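Local coordinates for protein starch synthase I (Hordeum vulgare, PDB 4HLN) that belongs to the starch synthases, plant enzymes of the glycosyltransferase class built from two Rossmann-like domains, at residues 420-432 / 506-518. Sequence-based numbering, arbitrary orientation.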
loop_
_atom_site.group_PDB
_atom_site.type_symbol
_atom_site.label_atom_id
_atom_site.label_comp_id
_atom_site.label_asym_id
_atom_site.label_seq_id
_atom_site.Cartn_x
_atom_site.Cartn_y
_atom_site.Cartn_z
ATOM N N GLY A 420 29.331 14.031 -1.280
ATOM C CA GLY A 420 29.484 12.593 -1.292
ATOM C C GLY A 420 28.648 11.943 -2.376
ATOM O O GLY A 420 28.995 10.880 -2.901
ATOM N N LYS A 421 27.537 12.577 -2.720
ATOM C CA LYS A 421 26.649 11.998 -3.713
ATOM C C LYS A 421 27.303 12.011 -5.100
ATOM O O LYS A 421 27.155 11.068 -5.885
ATOM C CB LYS A 421 25.298 12.713 -3.716
ATOM C CG LYS A 421 24.209 11.927 -4.406
ATOM C CD LYS A 421 22.946 12.761 -4.622
ATOM C CE LYS A 421 21.974 12.078 -5.592
ATOM N NZ LYS A 421 21.428 10.796 -5.075
ATOM N N ALA A 422 28.058 13.065 -5.385
ATOM C CA ALA A 422 28.795 13.147 -6.647
ATOM C C ALA A 422 29.806 12.005 -6.799
ATOM O O ALA A 422 29.943 11.426 -7.873
ATOM C CB ALA A 422 29.491 14.490 -6.763
ATOM N N LYS A 423 30.518 11.704 -5.716
ATOM C CA LYS A 423 31.439 10.581 -5.680
ATOM C C LYS A 423 30.720 9.243 -5.879
ATOM O O LYS A 423 31.204 8.372 -6.601
ATOM C CB LYS A 423 32.227 10.597 -4.373
ATOM C CG LYS A 423 32.813 11.957 -4.062
ATOM C CD LYS A 423 33.841 11.902 -2.953
ATOM C CE LYS A 423 34.268 13.320 -2.561
ATOM N NZ LYS A 423 35.304 13.362 -1.481
ATOM N N CYS A 424 29.559 9.085 -5.256
ATOM C CA CYS A 424 28.773 7.875 -5.443
ATOM C C CYS A 424 28.423 7.694 -6.907
ATOM O O CYS A 424 28.545 6.594 -7.446
ATOM C CB CYS A 424 27.508 7.872 -4.554
ATOM S SG CYS A 424 27.866 7.587 -2.759
ATOM N N LYS A 425 28.003 8.778 -7.549
ATOM C CA LYS A 425 27.648 8.735 -8.968
ATOM C C LYS A 425 28.818 8.310 -9.843
ATOM O O LYS A 425 28.651 7.539 -10.794
ATOM C CB LYS A 425 27.150 10.099 -9.450
ATOM C CG LYS A 425 26.698 10.099 -10.904
ATOM C CD LYS A 425 26.415 11.510 -11.369
ATOM C CE LYS A 425 25.872 11.539 -12.777
ATOM N NZ LYS A 425 25.355 12.891 -13.096
ATOM N N ALA A 426 29.998 8.835 -9.526
ATOM C CA ALA A 426 31.180 8.552 -10.308
ATOM C C ALA A 426 31.522 7.089 -10.111
ATOM O O ALA A 426 31.780 6.360 -11.070
ATOM C CB ALA A 426 32.308 9.433 -9.871
ATOM N N GLU A 427 31.487 6.663 -8.852
ATOM C CA GLU A 427 31.802 5.289 -8.510
ATOM C C GLU A 427 30.787 4.319 -9.090
ATOM O O GLU A 427 31.090 3.157 -9.345
ATOM C CB GLU A 427 31.892 5.132 -7.000
ATOM C CG GLU A 427 33.203 5.627 -6.436
ATOM C CD GLU A 427 34.401 4.989 -7.133
ATOM O OE1 GLU A 427 34.703 3.809 -6.834
ATOM O OE2 GLU A 427 35.029 5.663 -7.984
ATOM N N LEU A 428 29.578 4.809 -9.303
ATOM C CA LEU A 428 28.541 3.985 -9.878
ATOM C C LEU A 428 28.747 3.875 -11.380
ATOM O O LEU A 428 28.650 2.787 -11.939
ATOM C CB LEU A 428 27.155 4.557 -9.548
ATOM C CG LEU A 428 25.947 3.837 -10.157
ATOM C CD1 LEU A 428 25.831 2.402 -9.633
ATOM C CD2 LEU A 428 24.670 4.627 -9.896
ATOM N N GLN A 429 29.030 4.995 -12.038
ATOM C CA GLN A 429 29.327 4.953 -13.467
ATOM C C GLN A 429 30.475 3.986 -13.707
ATOM O O GLN A 429 30.450 3.189 -14.650
ATOM C CB GLN A 429 29.669 6.339 -14.001
ATOM C CG GLN A 429 28.448 7.227 -14.126
ATOM C CD GLN A 429 28.792 8.696 -14.233
ATOM O OE1 GLN A 429 29.773 9.163 -13.648
ATOM N NE2 GLN A 429 27.975 9.441 -14.976
ATOM N N ARG A 430 31.468 4.027 -12.827
ATOM C CA ARG A 430 32.610 3.141 -12.972
ATOM C C ARG A 430 32.210 1.671 -12.852
ATOM O O ARG A 430 32.551 0.852 -13.705
ATOM C CB ARG A 430 33.722 3.518 -11.991
ATOM C CG ARG A 430 34.382 4.866 -12.319
ATOM C CD ARG A 430 35.688 5.064 -11.554
ATOM N NE ARG A 430 35.685 6.325 -10.813
ATOM C CZ ARG A 430 36.257 7.448 -11.233
ATOM N NH1 ARG A 430 36.886 7.478 -12.389
ATOM N NH2 ARG A 430 36.199 8.543 -10.494
ATOM N N GLU A 431 31.466 1.340 -11.807
ATOM C CA GLU A 431 30.982 -0.019 -11.618
ATOM C C GLU A 431 30.164 -0.539 -12.819
ATOM O O GLU A 431 30.173 -1.731 -13.120
ATOM C CB GLU A 431 30.133 -0.061 -10.360
ATOM C CG GLU A 431 29.866 -1.436 -9.801
ATOM C CD GLU A 431 29.012 -1.376 -8.529
ATOM O OE1 GLU A 431 28.794 -0.254 -8.002
ATOM O OE2 GLU A 431 28.561 -2.446 -8.057
ATOM N N LEU A 432 29.458 0.355 -13.500
ATOM C CA LEU A 432 28.578 -0.053 -14.592
ATOM C C LEU A 432 29.261 0.053 -15.952
ATOM O O LEU A 432 28.741 -0.436 -16.957
ATOM C CB LEU A 432 27.291 0.775 -14.591
ATOM C CG LEU A 432 26.461 0.675 -13.314
ATOM C CD1 LEU A 432 25.369 1.715 -13.263
ATOM C CD2 LEU A 432 25.875 -0.705 -13.172
ATOM N N PRO A 506 22.676 -4.645 -2.293
ATOM C CA PRO A 506 23.791 -3.688 -2.290
ATOM C C PRO A 506 23.839 -2.820 -3.548
ATOM O O PRO A 506 24.098 -1.611 -3.456
ATOM C CB PRO A 506 25.018 -4.595 -2.210
ATOM C CG PRO A 506 24.515 -5.796 -1.440
ATOM C CD PRO A 506 23.120 -6.013 -1.965
ATOM N N VAL A 507 23.587 -3.421 -4.707
ATOM C CA VAL A 507 23.616 -2.656 -5.946
ATOM C C VAL A 507 22.438 -1.690 -6.050
ATOM O O VAL A 507 22.559 -0.596 -6.610
ATOM C CB VAL A 507 23.679 -3.560 -7.187
ATOM C CG1 VAL A 507 23.492 -2.733 -8.452
ATOM C CG2 VAL A 507 25.021 -4.304 -7.236
ATOM N N SER A 508 21.298 -2.082 -5.497
ATOM C CA SER A 508 20.144 -1.205 -5.524
ATOM C C SER A 508 20.377 0.027 -4.639
ATOM O O SER A 508 19.924 1.131 -4.968
ATOM C CB SER A 508 18.872 -1.956 -5.134
ATOM O OG SER A 508 18.959 -2.437 -3.810
ATOM N N HIS A 509 21.100 -0.150 -3.536
ATOM C CA HIS A 509 21.433 0.983 -2.667
ATOM C C HIS A 509 22.335 1.959 -3.427
ATOM O O HIS A 509 22.125 3.173 -3.392
ATOM C CB HIS A 509 22.121 0.522 -1.367
ATOM C CG HIS A 509 21.174 0.032 -0.308
ATOM N ND1 HIS A 509 20.978 0.699 0.882
ATOM C CD2 HIS A 509 20.378 -1.064 -0.256
ATOM C CE1 HIS A 509 20.091 0.048 1.613
ATOM N NE2 HIS A 509 19.715 -1.029 0.948
ATOM N N ARG A 510 23.337 1.424 -4.122
ATOM C CA ARG A 510 24.274 2.256 -4.878
ATOM C C ARG A 510 23.627 2.954 -6.065
ATOM O O ARG A 510 24.004 4.079 -6.411
ATOM C CB ARG A 510 25.444 1.428 -5.370
ATOM C CG ARG A 510 26.559 1.301 -4.373
ATOM C CD ARG A 510 27.580 0.298 -4.861
ATOM N NE ARG A 510 27.727 -0.750 -3.866
ATOM C CZ ARG A 510 27.798 -2.046 -4.138
ATOM N NH1 ARG A 510 27.747 -2.467 -5.397
ATOM N NH2 ARG A 510 27.933 -2.917 -3.142
ATOM N N ILE A 511 22.663 2.289 -6.697
ATOM C CA ILE A 511 21.925 2.931 -7.771
ATOM C C ILE A 511 21.120 4.081 -7.201
ATOM O O ILE A 511 21.135 5.187 -7.736
ATOM C CB ILE A 511 21.001 1.956 -8.506
ATOM C CG1 ILE A 511 21.812 1.139 -9.504
ATOM C CG2 ILE A 511 19.911 2.711 -9.246
ATOM C CD1 ILE A 511 21.126 -0.112 -9.935
ATOM N N THR A 512 20.440 3.823 -6.092
ATOM C CA THR A 512 19.601 4.841 -5.479
ATOM C C THR A 512 20.430 6.068 -5.152
ATOM O O THR A 512 20.019 7.197 -5.429
ATOM C CB THR A 512 18.930 4.312 -4.212
ATOM O OG1 THR A 512 18.174 3.151 -4.551
ATOM C CG2 THR A 512 18.000 5.355 -3.610
ATOM N N ALA A 513 21.611 5.843 -4.582
ATOM C CA ALA A 513 22.489 6.950 -4.224
ATOM C C ALA A 513 23.148 7.593 -5.438
ATOM O O ALA A 513 23.294 8.807 -5.477
ATOM C CB ALA A 513 23.546 6.507 -3.198
ATOM N N GLY A 514 23.533 6.783 -6.425
ATOM C CA GLY A 514 24.301 7.274 -7.560
ATOM C C GLY A 514 23.522 8.093 -8.572
ATOM O O GLY A 514 24.023 9.105 -9.074
ATOM N N CYS A 515 22.296 7.658 -8.861
ATOM C CA CYS A 515 21.433 8.311 -9.851
ATOM C C CYS A 515 20.937 9.678 -9.433
ATOM O O CYS A 515 20.805 9.974 -8.243
ATOM C CB CYS A 515 20.203 7.452 -10.150
ATOM S SG CYS A 515 20.571 5.901 -10.957
ATOM N N ASP A 516 20.623 10.493 -10.433
ATOM C CA ASP A 516 20.097 11.830 -10.201
ATOM C C ASP A 516 18.585 11.759 -10.144
ATOM O O ASP A 516 17.946 12.460 -9.353
ATOM C CB ASP A 516 20.553 12.776 -11.312
ATOM C CG ASP A 516 22.072 12.852 -11.420
ATOM O OD1 ASP A 516 22.733 13.167 -10.399
ATOM O OD2 ASP A 516 22.605 12.566 -12.518
ATOM N N ILE A 517 18.033 10.883 -10.981
ATOM C CA ILE A 517 16.598 10.673 -11.088
ATOM C C ILE A 517 16.277 9.198 -10.965
ATOM O O ILE A 517 17.018 8.351 -11.458
ATOM C CB ILE A 517 16.084 11.136 -12.456
ATOM C CG1 ILE A 517 16.384 12.619 -12.652
ATOM C CG2 ILE A 517 14.584 10.817 -12.636
ATOM C CD1 ILE A 517 16.100 13.083 -14.042
ATOM N N LEU A 518 15.169 8.892 -10.301
ATOM C CA LEU A 518 14.698 7.523 -10.229
ATOM C C LEU A 518 13.320 7.493 -10.830
ATOM O O LEU A 518 12.500 8.371 -10.570
ATOM C CB LEU A 518 14.659 7.047 -8.790
ATOM C CG LEU A 518 14.752 5.534 -8.621
ATOM C CD1 LEU A 518 16.184 5.072 -8.813
ATOM C CD2 LEU A 518 14.251 5.138 -7.239
#
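Leu428 packs its CD2 methyl 3.5 Å from the CA of Gly514, where the absence of a side chain lets the two helices come close. The CA atoms of Lys425 and Gly514 are 3.9 Å apart. The same leucine also packs on Ile511 and Cys515. Lys421, its chain extended until a bend at chi4 (65°), reaches the C-terminal end of helix 505-514. Its NZ donates to Ala513 O at 2.8 Å, from above the carbonyl plane, and weakly to Cys515 O. Ala513 O lies in the last turn of the helix, whose partial negative charge probably suits an ammonium group. Lys425 runs straight past Gly514 O, and its NZ meets the syn lone pair of Asp516 OD2 at 2.8 Å. The strongest partner of this NZ is Val440 O, and Glu438 O accepts from it as well. At the more exposed end, Glu431 OE2 forms a salt bridge with Arg510 NH1 (2.8 Å), approaching the guanidinium at its edge, with the two planes 39° apart. Arg510 NE is held by Cys408 O. The axes of the two helical segments pass 8.4 Å apart with a signed crossing angle of -125°. Leu428 and Ile511 also touch strand 442-446, which pairs with strand 517-520 in the parallel sheet, while Phe590 of helix 576-592 touches Lys425 and Asp516.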